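PDB 1HSS: alpha-amylase inhibitor 0.19 from Triticum aestivum, which inhibits alpha-amylases, including animal enzymes, as a secreted homodimer belonging to the cereal trypsin/alpha-amylase inhibitor family. Local coordinates for residues Pro15-Cys20 against Tyr58-Ser63; Leu26-Ser31 against Gly78-Cys83; Cys52-Leu57 against Leu101-Asp106. All blocks are in the same frame, centred on the assembly; numbering follows the deposited sequence.

In the fold
Interactions 1 and 3 are buried and share helix 53-67: 15-20 lies against its middle and 101-106 against its first turn, and Leu17 reaches back to Ala56 and Leu57 of interaction 3. Interaction 2 is only partly buried and sits farther from the centre of the chain, where the end of helix 20-27 is tied to the loop before helix 85-92; Phe80 there packs on Leu61 of interaction 1. The chemistry follows the place: methionine packing with a water bridge at one side in interaction 1, a direct disulfide in interaction 2, and an arginine-to-carbonyl bond beside a half-cystine in interaction 3. Interactions 2 and 3, about 23 Å apart between centres, both touch the second subunit.

Interaction 1: Pro15-Cys20 against Tyr58-Ser63; sequences PALPAC and YSMLDS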
ATOM      1  N   PRO A  15       5.618  -2.175  22.859  1.00 32.06           N
ATOM      2  CA  PRO A  15       5.431  -1.394  21.628  1.00 28.79           C
ATOM      3  C   PRO A  15       5.263  -2.256  20.395  1.00 25.30           C
ATOM      4  O   PRO A  15       5.850  -3.327  20.300  1.00 25.73           O
ATOM      5  CB  PRO A  15       6.692  -0.543  21.546  1.00 29.21           C
ATOM      6  CG  PRO A  15       7.690  -1.288  22.316  1.00 28.52           C
ATOM      7  CD  PRO A  15       6.934  -1.902  23.455  1.00 31.06           C
ATOM      8  N   ALA A  16       4.329  -1.851  19.547  1.00 23.41           N
ATOM      9  CA  ALA A  16       3.826  -2.700  18.483  1.00 21.78           C
ATOM     10  C   ALA A  16       4.862  -2.828  17.369  1.00 20.69           C
ATOM     11  O   ALA A  16       5.632  -1.906  17.132  1.00 20.83           O
ATOM     12  CB  ALA A  16       2.502  -2.132  17.946  1.00 15.20           C
ATOM     13  N   LEU A  17       5.014  -4.034  16.836  1.00 20.26           N
ATOM     14  CA  LEU A  17       5.791  -4.262  15.608  1.00 19.94           C
ATOM     15  C   LEU A  17       7.143  -3.538  15.553  1.00 21.33           C
ATOM     16  O   LEU A  17       7.422  -2.800  14.613  1.00 21.03           O
ATOM     17  CB  LEU A  17       4.969  -3.874  14.380  1.00 14.81           C
ATOM     18  CG  LEU A  17       3.562  -4.443  14.365  1.00 11.40           C
ATOM     19  CD1 LEU A  17       2.789  -3.855  13.235  1.00  7.39           C
ATOM     20  CD2 LEU A  17       3.610  -5.935  14.265  1.00 11.74           C
ATOM     21  N   PRO A  18       8.051  -3.861  16.489  1.00 23.34           N
ATOM     22  CA  PRO A  18       9.400  -3.286  16.515  1.00 19.99           C
ATOM     23  C   PRO A  18      10.136  -3.428  15.183  1.00 20.06           C
ATOM     24  O   PRO A  18      10.818  -2.502  14.739  1.00 24.43           O
ATOM     25  CB  PRO A  18      10.096  -4.074  17.616  1.00 21.15           C
ATOM     26  CG  PRO A  18       9.004  -4.553  18.473  1.00 24.00           C
ATOM     27  CD  PRO A  18       7.873  -4.853  17.562  1.00 22.11           C
ATOM     28  N   ALA A  19       9.957  -4.578  14.530  1.00 21.30           N
ATOM     29  CA  ALA A  19      10.665  -4.889  13.296  1.00 19.68           C
ATOM     30  C   ALA A  19      10.129  -4.110  12.108  1.00 17.45           C
ATOM     31  O   ALA A  19      10.786  -3.995  11.086  1.00 18.48           O
ATOM     32  CB  ALA A  19      10.560  -6.354  13.021  1.00 18.76           C
ATOM     33  N   CYS A  20       8.919  -3.592  12.229  1.00 17.62           N
ATOM     34  CA  CYS A  20       8.311  -2.892  11.114  1.00 18.26           C
ATOM     35  C   CYS A  20       8.652  -1.423  11.109  1.00 18.33           C
ATOM     36  O   CYS A  20       8.467  -0.745  10.108  1.00 19.30           O
ATOM     37  CB  CYS A  20       6.784  -3.079  11.111  1.00 18.90           C
ATOM     38  SG  CYS A  20       6.274  -4.808  10.862  1.00 18.28           S
ATOM     39  N   TYR A  58      -1.638   0.664  13.453  1.00 22.18           N
ATOM     40  CA  TYR A  58      -2.089   1.953  13.991  1.00 19.95           C
ATOM     41  C   TYR A  58      -1.319   2.329  15.270  1.00 21.68           C
ATOM     42  O   TYR A  58      -0.777   3.429  15.386  1.00 22.08           O
ATOM     43  CB  TYR A  58      -3.585   1.873  14.276  1.00 16.25           C
ATOM     44  CG  TYR A  58      -4.233   3.204  14.435  1.00 19.05           C
ATOM     45  CD1 TYR A  58      -4.198   3.868  15.651  1.00 20.94           C
ATOM     46  CD2 TYR A  58      -4.875   3.806  13.379  1.00 18.62           C
ATOM     47  CE1 TYR A  58      -4.791   5.112  15.814  1.00 23.44           C
ATOM     48  CE2 TYR A  58      -5.466   5.050  13.520  1.00 24.49           C
ATOM     49  CZ  TYR A  58      -5.426   5.705  14.743  1.00 25.71           C
ATOM     50  OH  TYR A  58      -6.020   6.947  14.908  1.00 24.88           O
ATOM     51  N   SER A  59      -1.235   1.372  16.191  1.00 22.23           N
ATOM     52  CA  SER A  59      -0.490   1.502  17.443  1.00 22.50           C
ATOM     53  C   SER A  59       0.973   1.840  17.203  1.00 22.22           C
ATOM     54  O   SER A  59       1.537   2.684  17.890  1.00 23.77           O
ATOM     55  CB  SER A  59      -0.590   0.193  18.249  1.00 21.38           C
ATOM     56  OG  SER A  59       0.215   0.205  19.415  1.00 22.51           O
ATOM     57  N   MET A  60       1.609   1.121  16.281  1.00 23.88           N
ATOM     58  CA  MET A  60       3.003   1.388  15.894  1.00 21.44           C
ATOM     59  C   MET A  60       3.232   2.821  15.386  1.00 20.46           C
ATOM     60  O   MET A  60       4.112   3.515  15.882  1.00 23.65           O
ATOM     61  CB  MET A  60       3.443   0.398  14.815  1.00 23.14           C
ATOM     62  CG  MET A  60       4.885   0.571  14.352  1.00 23.40           C
ATOM     63  SD  MET A  60       5.223  -0.159  12.735  1.00 23.14           S
ATOM     64  CE  MET A  60       4.374   0.924  11.756  1.00 20.88           C
ATOM     65  N   LEU A  61       2.420   3.250  14.412  1.00 18.63           N
ATOM     66  CA  LEU A  61       2.487   4.585  13.815  1.00 21.72           C
ATOM     67  C   LEU A  61       2.257   5.686  14.841  1.00 25.12           C
ATOM     68  O   LEU A  61       2.915   6.718  14.806  1.00 26.60           O
ATOM     69  CB  LEU A  61       1.437   4.707  12.715  1.00 18.73           C
ATOM     70  CG  LEU A  61       1.460   6.036  11.980  1.00 17.39           C
ATOM     71  CD1 LEU A  61       2.813   6.185  11.315  1.00 15.78           C
ATOM     72  CD2 LEU A  61       0.330   6.086  10.975  1.00 17.17           C
ATOM     73  N   ASP A  62       1.249   5.493  15.682  1.00 26.34           N
ATOM     74  CA  ASP A  62       0.945   6.412  16.761  1.00 30.02           C
ATOM     75  C   ASP A  62       2.127   6.554  17.742  1.00 29.36           C
ATOM     76  O   ASP A  62       2.588   7.657  18.016  1.00 30.32           O
ATOM     77  CB  ASP A  62      -0.327   5.934  17.481  1.00 33.43           C
ATOM     78  CG  ASP A  62      -0.812   6.914  18.544  1.00 37.20           C
ATOM     79  OD1 ASP A  62      -1.384   7.971  18.186  1.00 36.46           O
ATOM     80  OD2 ASP A  62      -0.627   6.620  19.745  1.00 35.75           O
ATOM     81  N   SER A  63       2.692   5.434  18.180  1.00 26.79           N
ATOM     82  CA  SER A  63       3.911   5.465  18.995  1.00 28.60           C
ATOM     83  C   SER A  63       5.079   6.209  18.337  1.00 28.95           C
ATOM     84  O   SER A  63       5.801   6.944  19.002  1.00 32.03           O
ATOM     85  CB  SER A  63       4.375   4.048  19.338  1.00 27.27           C
ATOM     86  OG  SER A  63       3.315   3.295  19.880  1.00 37.77           O
TER
HETATM   87  O   HOH W   1       3.025   0.606  20.161  1.00 27.19           O
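Met60 lies against the turn of Pro15-Cys20, and its side chain, extended as far as SD, meets Ala16, Leu17 and Cys20. Near its root, CB is 4.1 Å from Ala16 CB, and CG, anti to the backbone N (chi1 -179°), passes beside the carbonyl oxygen of Ala16. Met60 SD then packs against Leu17 and Cys20, which both lie on the loop side of the sulfur: it is 3.7 Å from Cys20 CB and 4.1 Å from Leu17 CB. This is the tight, apolar part of the contact. Leu24 of helix 20-27 also touches Met60, and the Cys20-Cys41 disulfide ties the end of the loop to helix 35-46. The contact thus belongs to the disulfide-bonded helical fold of the cereal trypsin/alpha-amylase inhibitor family, in which the loop leading into helix 20-27 here lies on helix 53-67.

The side nearer Ser59 and Ser63, both partly exposed, is looser and polar. Ala16 CB still touches Ser59 OG at 3.6 Å, but no direct hydrogen bond joins the two segments. A water takes that role: it accepts from Ala16 N at 2.8 Å, donates to Ser63 OG at 2.7 Å and is also bonded to Ser59 OG at 2.9 Å. Ser63 OG in turn donates to Ser59 O, 2.7 Å away, and the backbone N of Ser63 reaches that same oxygen from the opposite face of its carbonyl plane. The hydroxyl of Ser63 is therefore engaged both as acceptor and as donor, which should limit its rotation. The polar link between loop and helix thus depends on a bound water, whereas the direct contact is van der Waals packing of Ala16, Leu17 and Cys20 on Met60, with Ala16 also against Ser59.

Interaction 2: Leu26-Ser31 against Gly78-Cys83; sequences LQCNGS and GAFPRC
Cys28 and Cys83 are joined by a disulfide of 2.0 Å between their SG atoms, with a torsion of 84° about the S-S bond. Cys28 SG lies between its own backbone N and carbonyl carbon (chi1 68°), and it also touches Phe80 CB at 4.1 Å, approaching the phenyl ring obliquely. Asn29, the next residue, lies alongside the bridge and Arg82. Its CB sits 3.6 Å from Arg82 O and also near Cys83 SG, and CG is 4.0 Å from Cys83 SG. At the tip, OD1 packs on Arg82 CB at 3.7 Å and comes within 3.2 Å of Pro81 O; both are acceptors, so this is a close approach without a bond. The backbone here ends helix 20-27 in a Schellman motif, with Ser31 N bonded to Leu26 O and Gly30 N to Gln27 O, Gly30 taking the positive phi. Across from it, Phe80-Cys83 forms a type II turn that presents Cys83 to the helix end. Val88 of helix 85-92 touches both half-cystines and Phe80, whose ring meets Tyr65 edge-to-face. On the dimer side, Ser31 O is hydrogen-bonded to Tyr113 OH of the second subunit.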
ATOM      1  N   LEU A  26      12.528   3.267   5.993  1.00 23.74           N
ATOM      2  CA  LEU A  26      13.138   3.047   4.675  1.00 22.03           C
ATOM      3  C   LEU A  26      12.148   3.252   3.519  1.00 21.39           C
ATOM      4  O   LEU A  26      12.418   3.964   2.548  1.00 22.03           O
ATOM      5  CB  LEU A  26      13.717   1.631   4.583  1.00 22.16           C
ATOM      6  CG  LEU A  26      14.948   1.284   5.426  1.00 22.73           C
ATOM      7  CD1 LEU A  26      15.128  -0.237   5.502  1.00 25.24           C
ATOM      8  CD2 LEU A  26      16.169   1.954   4.821  1.00 23.63           C
ATOM      9  N   GLN A  27      10.985   2.642   3.643  1.00 19.56           N
ATOM     10  CA  GLN A  27       9.992   2.770   2.616  1.00 19.13           C
ATOM     11  C   GLN A  27       9.492   4.179   2.398  1.00 16.89           C
ATOM     12  O   GLN A  27       9.210   4.538   1.263  1.00 20.69           O
ATOM     13  CB  GLN A  27       8.809   1.889   2.920  1.00 18.93           C
ATOM     14  CG  GLN A  27       9.065   0.431   2.727  1.00 21.34           C
ATOM     15  CD  GLN A  27       7.780  -0.352   2.832  1.00 25.74           C
ATOM     16  OE1 GLN A  27       7.379  -1.028   1.887  1.00 36.98           O
ATOM     17  NE2 GLN A  27       7.077  -0.192   3.944  1.00 25.18           N
ATOM     18  N   CYS A  28       9.307   4.964   3.460  1.00 16.62           N
ATOM     19  CA  CYS A  28       8.620   6.254   3.293  1.00 21.01           C
ATOM     20  C   CYS A  28       9.389   7.341   2.517  1.00 22.32           C
ATOM     21  O   CYS A  28       8.778   8.287   2.013  1.00 23.09           O
ATOM     22  CB  CYS A  28       8.094   6.810   4.634  1.00 19.26           C
ATOM     23  SG  CYS A  28       9.332   7.341   5.837  1.00 28.21           S
ATOM     24  N   ASN A  29      10.676   7.110   2.265  1.00 23.30           N
ATOM     25  CA  ASN A  29      11.400   7.907   1.278  1.00 26.58           C
ATOM     26  C   ASN A  29      12.006   7.107   0.117  1.00 25.91           C
ATOM     27  O   ASN A  29      12.933   7.574  -0.548  1.00 27.00           O
ATOM     28  CB  ASN A  29      12.491   8.748   1.945  1.00 28.89           C
ATOM     29  CG  ASN A  29      13.414   7.931   2.822  1.00 33.86           C
ATOM     30  OD1 ASN A  29      13.924   8.422   3.828  1.00 41.10           O
ATOM     31  ND2 ASN A  29      13.652   6.686   2.440  1.00 34.49           N
ATOM     32  N   GLY A  30      11.514   5.887  -0.094  1.00 24.22           N
ATOM     33  CA  GLY A  30      11.869   5.136  -1.281  1.00 21.30           C
ATOM     34  C   GLY A  30      13.245   4.504  -1.265  1.00 23.74           C
ATOM     35  O   GLY A  30      13.755   4.158  -2.322  1.00 24.86           O
ATOM     36  N   SER A  31      13.831   4.304  -0.084  1.00 23.43           N
ATOM     37  CA  SER A  31      15.128   3.636   0.008  1.00 21.75           C
ATOM     38  C   SER A  31      14.959   2.191  -0.319  1.00 22.31           C
ATOM     39  O   SER A  31      13.853   1.666  -0.270  1.00 23.49           O
ATOM     40  CB  SER A  31      15.715   3.724   1.409  1.00 22.05           C
ATOM     41  OG  SER A  31      16.042   5.052   1.739  1.00 23.21           O
ATOM     42  N   GLY A  78      12.077  14.833  13.659  1.00 66.19           N
ATOM     43  CA  GLY A  78      10.800  14.199  13.362  1.00 65.41           C
ATOM     44  C   GLY A  78      10.887  12.680  13.393  1.00 64.44           C
ATOM     45  O   GLY A  78      11.993  12.128  13.311  1.00 65.58           O
ATOM     46  N   ALA A  79       9.746  12.000  13.495  1.00 60.79           N
ATOM     47  CA  ALA A  79       9.742  10.542  13.592  1.00 57.23           C
ATOM     48  C   ALA A  79      10.178   9.887  12.269  1.00 56.24           C
ATOM     49  O   ALA A  79      10.741   8.783  12.272  1.00 57.26           O
ATOM     50  CB  ALA A  79       8.356  10.046  14.011  1.00 54.61           C
ATOM     51  N   PHE A  80      10.013  10.618  11.162  1.00 51.12           N
ATOM     52  CA  PHE A  80      10.291  10.089   9.824  1.00 46.82           C
ATOM     53  C   PHE A  80      11.166  10.986   8.962  1.00 47.81           C
ATOM     54  O   PHE A  80      10.676  11.918   8.316  1.00 47.64           O
ATOM     55  CB  PHE A  80       8.983   9.813   9.112  1.00 39.79           C
ATOM     56  CG  PHE A  80       8.094   8.914   9.872  1.00 36.92           C
ATOM     57  CD1 PHE A  80       8.337   7.551   9.882  1.00 29.74           C
ATOM     58  CD2 PHE A  80       7.141   9.435  10.732  1.00 31.42           C
ATOM     59  CE1 PHE A  80       7.664   6.732  10.733  1.00 27.09           C
ATOM     60  CE2 PHE A  80       6.459   8.617  11.593  1.00 28.81           C
ATOM     61  CZ  PHE A  80       6.715   7.268  11.599  1.00 29.57           C
ATOM     62  N   PRO A  81      12.493  10.755   8.995  1.00 50.40           N
ATOM     63  CA  PRO A  81      13.474  11.637   8.349  1.00 52.47           C
ATOM     64  C   PRO A  81      13.393  11.554   6.830  1.00 52.50           C
ATOM     65  O   PRO A  81      13.443  10.470   6.259  1.00 53.01           O
ATOM     66  CB  PRO A  81      14.826  11.127   8.872  1.00 52.67           C
ATOM     67  CG  PRO A  81      14.487  10.274  10.085  1.00 53.28           C
ATOM     68  CD  PRO A  81      13.162   9.668   9.735  1.00 52.53           C
ATOM     69  N   ARG A  82      13.162  12.699   6.200  1.00 51.60           N
ATOM     70  CA  ARG A  82      13.064  12.790   4.741  1.00 51.36           C
ATOM     71  C   ARG A  82      11.752  12.232   4.178  1.00 48.62           C
ATOM     72  O   ARG A  82      11.590  12.126   2.954  1.00 48.10           O
ATOM     73  CB  ARG A  82      14.262  12.104   4.072  1.00 57.88           C
ATOM     74  CG  ARG A  82      15.564  12.898   4.149  1.00 68.95           C
ATOM     75  CD  ARG A  82      16.788  11.979   4.220  1.00 77.70           C
ATOM     76  NE  ARG A  82      17.484  12.082   5.505  1.00 86.67           N
ATOM     77  CZ  ARG A  82      17.651  11.074   6.360  1.00 91.38           C
ATOM     78  NH1 ARG A  82      17.204   9.854   6.070  1.00 93.97           N
ATOM     79  NH2 ARG A  82      18.279  11.287   7.510  1.00 92.38           N
ATOM     80  N   CYS A  83      10.769  12.046   5.061  1.00 44.02           N
ATOM     81  CA  CYS A  83       9.442  11.582   4.663  1.00 38.60           C
ATOM     82  C   CYS A  83       8.311  12.582   4.848  1.00 37.79           C
ATOM     83  O   CYS A  83       8.185  13.223   5.892  1.00 35.16           O
ATOM     84  CB  CYS A  83       9.071  10.312   5.404  1.00 30.94           C
ATOM     85  SG  CYS A  83      10.165   8.970   4.971  1.00 25.12           S
TER

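Interaction 3: Cys52-Leu57 against Leu101-Asp106; sequences CRCGAL and LPIVVD
Arg53, in the first turn of helix 53-67, reaches across to Leu101, Pro102 and Ile103. Its CB packs against Ile103 CG2 at 3.8 Å. The chain beyond bends at chi2 (107°) and again at chi3, and its guanidinium comes to rest beside the backbone of Pro102. There NH2 donates to Pro102 O at 3.1 Å, a moderately bent bond (N-H...O 141°). The donor lies in the carbonyl plane on a lone pair, although the oxygen is tilted out of the guanidinium plane. Leu101 crosses the arginine at about a right angle and sets its CG over one face of the guanidinium, 3.7 Å from NH2 and toward the rim. The charged group is thus held at its edge by a carbonyl and covered on a face by an aliphatic branch.

Cys54, the next residue, turns its sulfur to Ile103: SG is 3.8 Å from CD1, and CB, CG1 and CG2 of the isoleucine lie almost as close. That sulfur is also bonded to Cys115; the disulfide and this packing join the small two-stranded sheet region to the helical, disulfide-bonded fold of the family. Leu57 packs on Ile95 of helix 95-98 and Val118 of helix 116-119. Ile103 brings strand 103-104, paired antiparallel with 111-112, against the first turn of helix 53-67, while Leu45 of helix 35-46 touches both Arg53 and Leu101.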
ATOM      1  N   CYS A  52      -6.615  -7.995  13.900  1.00 20.67           N
ATOM      2  CA  CYS A  52      -5.869  -7.049  14.720  1.00 18.63           C
ATOM      3  C   CYS A  52      -4.622  -6.521  14.052  1.00 19.14           C
ATOM      4  O   CYS A  52      -3.900  -5.721  14.640  1.00 21.60           O
ATOM      5  CB  CYS A  52      -5.486  -7.686  16.048  1.00 20.63           C
ATOM      6  SG  CYS A  52      -6.936  -8.104  17.052  1.00 25.24           S
ATOM      7  N   ARG A  53      -4.359  -6.971  12.830  1.00 16.79           N
ATOM      8  CA  ARG A  53      -3.168  -6.546  12.099  1.00 18.60           C
ATOM      9  C   ARG A  53      -3.143  -5.038  11.826  1.00 18.16           C
ATOM     10  O   ARG A  53      -2.118  -4.406  12.010  1.00 22.76           O
ATOM     11  CB  ARG A  53      -3.061  -7.318  10.782  1.00 17.32           C
ATOM     12  CG  ARG A  53      -1.827  -8.183  10.649  1.00 14.95           C
ATOM     13  CD  ARG A  53      -2.096  -9.689  10.761  1.00 17.64           C
ATOM     14  NE  ARG A  53      -2.327 -10.349   9.491  1.00 16.17           N
ATOM     15  CZ  ARG A  53      -2.357 -11.673   9.310  1.00 13.41           C
ATOM     16  NH1 ARG A  53      -1.829 -12.525  10.171  1.00 13.30           N
ATOM     17  NH2 ARG A  53      -2.827 -12.147   8.179  1.00 14.51           N
ATOM     18  N   CYS A  54      -4.283  -4.450  11.469  1.00 18.93           N
ATOM     19  CA  CYS A  54      -4.387  -2.997  11.274  1.00 17.41           C
ATOM     20  C   CYS A  54      -4.294  -2.217  12.566  1.00 17.04           C
ATOM     21  O   CYS A  54      -3.857  -1.061  12.577  1.00 18.84           O
ATOM     22  CB  CYS A  54      -5.705  -2.640  10.615  1.00 15.77           C
ATOM     23  SG  CYS A  54      -5.785  -3.205   8.901  1.00 19.09           S
ATOM     24  N   GLY A  55      -4.822  -2.824  13.625  1.00 19.16           N
ATOM     25  CA  GLY A  55      -4.673  -2.289  14.962  1.00 18.92           C
ATOM     26  C   GLY A  55      -3.249  -2.242  15.481  1.00 17.20           C
ATOM     27  O   GLY A  55      -2.840  -1.220  16.045  1.00 17.85           O
ATOM     28  N   ALA A  56      -2.489  -3.323  15.268  1.00 16.86           N
ATOM     29  CA  ALA A  56      -1.047  -3.323  15.528  1.00 15.95           C
ATOM     30  C   ALA A  56      -0.291  -2.229  14.775  1.00 15.62           C
ATOM     31  O   ALA A  56       0.542  -1.541  15.359  1.00 19.61           O
ATOM     32  CB  ALA A  56      -0.465  -4.651  15.204  1.00  6.98           C
ATOM     33  N   LEU A  57      -0.634  -2.026  13.506  1.00 17.25           N
ATOM     34  CA  LEU A  57      -0.010  -0.992  12.674  1.00 17.76           C
ATOM     35  C   LEU A  57      -0.371   0.431  13.121  1.00 18.22           C
ATOM     36  O   LEU A  57       0.484   1.305  13.155  1.00 16.94           O
ATOM     37  CB  LEU A  57      -0.393  -1.193  11.196  1.00 16.57           C
ATOM     38  CG  LEU A  57       0.421  -2.252  10.451  1.00 13.75           C
ATOM     39  CD1 LEU A  57      -0.273  -2.646   9.181  1.00 16.14           C
ATOM     40  CD2 LEU A  57       1.811  -1.743  10.166  1.00 13.10           C
ATOM     41  N   LEU A 101      -0.345 -10.221   3.553  1.00 20.89           N
ATOM     42  CA  LEU A 101      -1.097 -10.669   4.714  1.00 18.38           C
ATOM     43  C   LEU A 101      -2.462  -9.985   4.678  1.00 17.94           C
ATOM     44  O   LEU A 101      -2.544  -8.763   4.620  1.00 19.97           O
ATOM     45  CB  LEU A 101      -0.352 -10.298   6.004  1.00 17.02           C
ATOM     46  CG  LEU A 101       0.542 -11.244   6.821  1.00 18.10           C
ATOM     47  CD1 LEU A 101       0.823 -12.520   6.103  1.00 15.50           C
ATOM     48  CD2 LEU A 101       1.823 -10.536   7.203  1.00 14.66           C
ATOM     49  N   PRO A 102      -3.548 -10.774   4.587  1.00 18.44           N
ATOM     50  CA  PRO A 102      -4.885 -10.171   4.598  1.00 19.63           C
ATOM     51  C   PRO A 102      -5.347  -9.728   5.985  1.00 21.00           C
ATOM     52  O   PRO A 102      -4.826 -10.153   7.025  1.00 20.94           O
ATOM     53  CB  PRO A 102      -5.784 -11.273   4.012  1.00 21.67           C
ATOM     54  CG  PRO A 102      -5.086 -12.539   4.364  1.00 21.85           C
ATOM     55  CD  PRO A 102      -3.609 -12.226   4.324  1.00 16.85           C
ATOM     56  N   ILE A 103      -6.251  -8.770   5.971  1.00 19.57           N
ATOM     57  CA  ILE A 103      -6.808  -8.206   7.183  1.00 19.94           C
ATOM     58  C   ILE A 103      -8.332  -8.298   7.034  1.00 22.03           C
ATOM     59  O   ILE A 103      -8.817  -8.550   5.933  1.00 20.53           O
ATOM     60  CB  ILE A 103      -6.318  -6.725   7.358  1.00 16.34           C
ATOM     61  CG1 ILE A 103      -6.651  -5.880   6.127  1.00 18.44           C
ATOM     62  CG2 ILE A 103      -4.808  -6.698   7.471  1.00 13.87           C
ATOM     63  CD1 ILE A 103      -7.889  -5.020   6.261  1.00 22.88           C
ATOM     64  N   VAL A 104      -9.093  -8.252   8.125  1.00 25.22           N
ATOM     65  CA  VAL A 104     -10.528  -8.088   7.947  1.00 28.80           C
ATOM     66  C   VAL A 104     -10.971  -6.663   8.254  1.00 28.45           C
ATOM     67  O   VAL A 104     -10.500  -6.054   9.217  1.00 28.81           O
ATOM     68  CB  VAL A 104     -11.363  -9.142   8.720  1.00 28.46           C
ATOM     69  CG1 VAL A 104     -10.476 -10.214   9.282  1.00 24.59           C
ATOM     70  CG2 VAL A 104     -12.214  -8.488   9.758  1.00 33.42           C
ATOM     71  N   VAL A 105     -11.660  -6.073   7.274  1.00 29.68           N
ATOM     72  CA  VAL A 105     -11.907  -4.636   7.221  1.00 32.51           C
ATOM     73  C   VAL A 105     -12.818  -4.171   8.348  1.00 38.28           C
ATOM     74  O   VAL A 105     -12.598  -3.123   8.949  1.00 42.59           O
ATOM     75  CB  VAL A 105     -12.526  -4.229   5.874  1.00 28.89           C
ATOM     76  CG1 VAL A 105     -12.693  -2.722   5.811  1.00 26.65           C
ATOM     77  CG2 VAL A 105     -11.645  -4.690   4.735  1.00 28.33           C
ATOM     78  N   ASP A 106     -13.831  -4.970   8.646  1.00 43.59           N
ATOM     79  CA  ASP A 106     -14.632  -4.750   9.840  1.00 48.28           C
ATOM     80  C   ASP A 106     -15.524  -5.949  10.191  1.00 50.80           C
ATOM     81  O   ASP A 106     -15.331  -7.058   9.687  1.00 50.68           O
ATOM     82  CB  ASP A 106     -15.477  -3.478   9.677  1.00 47.82           C
ATOM     83  CG  ASP A 106     -16.350  -3.501   8.428  1.00 48.21           C
ATOM     84  OD1 ASP A 106     -16.678  -4.592   7.914  1.00 43.65           O
ATOM     85  OD2 ASP A 106     -16.737  -2.410   7.972  1.00 49.36           O
TER